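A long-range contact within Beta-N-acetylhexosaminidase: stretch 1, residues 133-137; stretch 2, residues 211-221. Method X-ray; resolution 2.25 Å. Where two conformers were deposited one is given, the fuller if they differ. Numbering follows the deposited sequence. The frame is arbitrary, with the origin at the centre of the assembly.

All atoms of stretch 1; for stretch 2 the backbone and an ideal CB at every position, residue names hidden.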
# COMPACT_ATOMS: atom_id res chain seq x y z
N VAL A 133 -2.58 -8.19 -5.26
CA VAL A 133 -3.33 -7.48 -6.29
C VAL A 133 -4.72 -8.09 -6.47
O VAL A 133 -4.86 -9.24 -6.85
CB VAL A 133 -2.57 -7.51 -7.63
CG1 VAL A 133 -3.44 -7.04 -8.75
CG2 VAL A 133 -1.32 -6.66 -7.54
N MSE A 134 -5.76 -7.31 -6.22
CA MSE A 134 -7.11 -7.80 -6.47
C MSE A 134 -7.78 -7.06 -7.62
O MSE A 134 -9.00 -7.11 -7.77
CB MSE A 134 -7.95 -7.70 -5.20
CG MSE A 134 -7.34 -8.50 -4.07
SE MSE A 134 -8.59 -8.87 -2.63
CE MSE A 134 -9.53 -10.37 -3.47
N ASP A 135 -6.96 -6.39 -8.42
CA ASP A 135 -7.40 -5.77 -9.64
C ASP A 135 -7.92 -6.88 -10.53
O ASP A 135 -7.37 -7.97 -10.51
CB ASP A 135 -6.25 -5.02 -10.35
CG ASP A 135 -5.74 -3.84 -9.57
OD1 ASP A 135 -6.56 -3.01 -9.08
OD2 ASP A 135 -4.50 -3.73 -9.46
N VAL A 136 -8.96 -6.62 -11.31
CA VAL A 136 -9.44 -7.62 -12.25
C VAL A 136 -9.18 -7.14 -13.67
O VAL A 136 -9.60 -6.06 -14.03
CB VAL A 136 -10.93 -7.91 -12.03
CG1 VAL A 136 -11.41 -8.88 -13.05
CG2 VAL A 136 -11.14 -8.50 -10.66
N VAL A 137 -8.50 -7.96 -14.47
CA VAL A 137 -8.25 -7.63 -15.87
C VAL A 137 -9.43 -8.22 -16.65
O VAL A 137 -9.99 -9.23 -16.26
CB VAL A 137 -6.86 -8.16 -16.32
CG1 VAL A 137 -6.63 -7.98 -17.80
CG2 VAL A 137 -5.76 -7.42 -15.59
N UNK A 211 -18.29 -2.83 -10.94
CA UNK A 211 -17.29 -3.60 -11.67
C UNK A 211 -16.90 -4.83 -10.87
O UNK A 211 -16.89 -4.82 -9.64
CB UNK A 211 -16.06 -2.75 -11.97
N UNK A 212 -16.50 -5.85 -11.60
CA UNK A 212 -15.94 -7.06 -11.04
C UNK A 212 -14.78 -6.77 -10.09
O UNK A 212 -14.62 -7.45 -9.07
CB UNK A 212 -15.48 -7.99 -12.17
N UNK A 213 -13.97 -5.76 -10.40
CA UNK A 213 -12.85 -5.43 -9.51
C UNK A 213 -13.36 -4.93 -8.16
O UNK A 213 -12.88 -5.36 -7.12
CB UNK A 213 -11.95 -4.38 -10.15
N UNK A 214 -14.38 -4.08 -8.18
CA UNK A 214 -14.99 -3.64 -6.93
C UNK A 214 -15.61 -4.83 -6.18
O UNK A 214 -15.49 -4.91 -4.97
CB UNK A 214 -16.05 -2.57 -7.20
N UNK A 215 -16.22 -5.77 -6.90
CA UNK A 215 -16.70 -6.99 -6.27
C UNK A 215 -15.53 -7.81 -5.68
O UNK A 215 -15.63 -8.40 -4.61
CB UNK A 215 -17.48 -7.83 -7.28
N UNK A 216 -14.39 -7.84 -6.36
CA UNK A 216 -13.23 -8.54 -5.82
C UNK A 216 -12.78 -7.90 -4.52
O UNK A 216 -12.46 -8.61 -3.59
CB UNK A 216 -12.08 -8.55 -6.83
N UNK A 217 -12.73 -6.55 -4.47
CA UNK A 217 -12.23 -5.87 -3.28
C UNK A 217 -13.17 -6.13 -2.13
O UNK A 217 -12.71 -6.36 -1.02
CB UNK A 217 -12.07 -4.37 -3.52
N UNK A 218 -14.48 -6.10 -2.41
CA UNK A 218 -15.48 -6.40 -1.38
C UNK A 218 -15.19 -7.76 -0.76
O UNK A 218 -15.16 -7.87 0.46
CB UNK A 218 -16.89 -6.37 -1.97
N UNK A 219 -14.94 -8.77 -1.60
CA UNK A 219 -14.63 -10.11 -1.08
C UNK A 219 -13.33 -10.13 -0.26
O UNK A 219 -13.19 -10.92 0.67
CB UNK A 219 -14.52 -11.10 -2.24
N UNK A 220 -12.38 -9.25 -0.59
CA UNK A 220 -11.16 -9.11 0.19
C UNK A 220 -11.45 -8.51 1.56
O UNK A 220 -10.92 -8.96 2.59
CB UNK A 220 -10.15 -8.25 -0.56
N UNK A 221 -12.29 -7.49 1.57
CA UNK A 221 -12.69 -6.82 2.79
C UNK A 221 -13.52 -7.76 3.69
O UNK A 221 -13.29 -7.85 4.89
CB UNK A 221 -13.48 -5.56 2.45

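Stretch 2 is a helix from 212 onward, packed against an irregular segment. Stretch 1 offers mainly the side chains of M134, a selenomethionine, and V136, with the M134 carbonyl between them.

Position 211 precedes the first helical turn, with extended backbone angles of -54/151. Free amide groups follow it, so a capping residue such as Asp, Asn, Ser or Thr would suit. It is D211. D211 OD2 accepts from the backbone N of 213 at 2.7 Å and caps the helix.

At 212 the CA-to-CB bond points toward stretch 1, and the ideal CB lies 4.3 Å from V136 CG1. A small apolar residue would fit, though the backbone alone does not exclude others. The residue is A212; its CB meets V136 CG1 at 4.3 Å.

Position 213 points sideways where the two stretches run close, its CA 4.9 Å from the CA of V136. The ideal CB is 3.9 Å from V136 N. Ala, Ser or another modest side chain is plausible. S213 is deposited, chi1 in the p well. V136 CG2 packs on S213 CA at 3.7 Å.

Positions 214 and 215 have nothing of stretch 1 within 5.5 Å of their ideal CB, so the contact leaves them open. They are V214, pointing away, and Q215, pointing sideways.

Position 216 points straight at stretch 1. Its ideal CB is 3.5 Å from M134 O and 3.9 Å from V136 CG2, which leaves little room and favours Ala or Gly, perhaps Ser. A216 is found. Its CB touches V136 CG2 at 3.9 Å, and its carbonyl O receives M134 CE at 3.4 Å.

At 217 the bond points sideways and the ideal CB touches nothing. A long side chain could still turn back to M134 and D135; Leu, Met or an aromatic would serve. F217 does this with chi1 at -75°. Its CE1 packs on M134 CB at 3.7 Å. M134 O lies over one ring face, and D135 OD1 sits at the edge, 3.8 Å from F217 CZ.

Position 218 points away and is unconstrained here; it is A218. At 219 the ideal CB is sideways, 5.2 Å from M134 CE, so many residues are possible. A219 adds little.

Position 220 is the most decided. An ideal CB would stand 2.7 Å from M134 SE, a clash, so only glycine suits this arrangement. In G220, with no side chain, M134 SE comes to 3.8 Å from G220 CA.

Position 221 points sideways into space free of stretch 1. I221 makes no contact with it.

Stretch 2 211-221: DASVQAFAAGI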
# COMPACT_ATOMS: atom_id res chain seq x y z
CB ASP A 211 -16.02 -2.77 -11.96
CG ASP A 211 -15.10 -3.44 -13.02
OD1 ASP A 211 -15.27 -3.20 -14.24
OD2 ASP A 211 -14.19 -4.22 -12.64
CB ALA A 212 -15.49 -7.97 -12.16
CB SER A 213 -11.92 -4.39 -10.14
OG SER A 213 -12.58 -3.15 -10.30
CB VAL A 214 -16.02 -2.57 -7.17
CG1 VAL A 214 -16.61 -2.11 -5.84
CG2 VAL A 214 -15.36 -1.41 -7.87
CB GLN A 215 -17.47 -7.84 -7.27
CG GLN A 215 -18.83 -7.27 -7.68
CD GLN A 215 -19.28 -7.87 -9.01
OE1 GLN A 215 -19.02 -9.05 -9.30
NE2 GLN A 215 -19.93 -7.06 -9.85
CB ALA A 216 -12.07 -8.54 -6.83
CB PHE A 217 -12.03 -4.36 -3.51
CG PHE A 217 -10.82 -4.05 -4.34
CD1 PHE A 217 -9.55 -4.28 -3.85
CD2 PHE A 217 -10.94 -3.61 -5.64
CE1 PHE A 217 -8.40 -4.04 -4.60
CE2 PHE A 217 -9.80 -3.35 -6.42
CZ PHE A 217 -8.53 -3.58 -5.89
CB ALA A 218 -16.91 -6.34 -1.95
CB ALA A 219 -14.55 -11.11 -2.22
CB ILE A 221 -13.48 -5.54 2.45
CG1 ILE A 221 -12.55 -4.56 1.73
CG2 ILE A 221 -14.16 -4.97 3.72
CD1 ILE A 221 -13.26 -3.56 0.88
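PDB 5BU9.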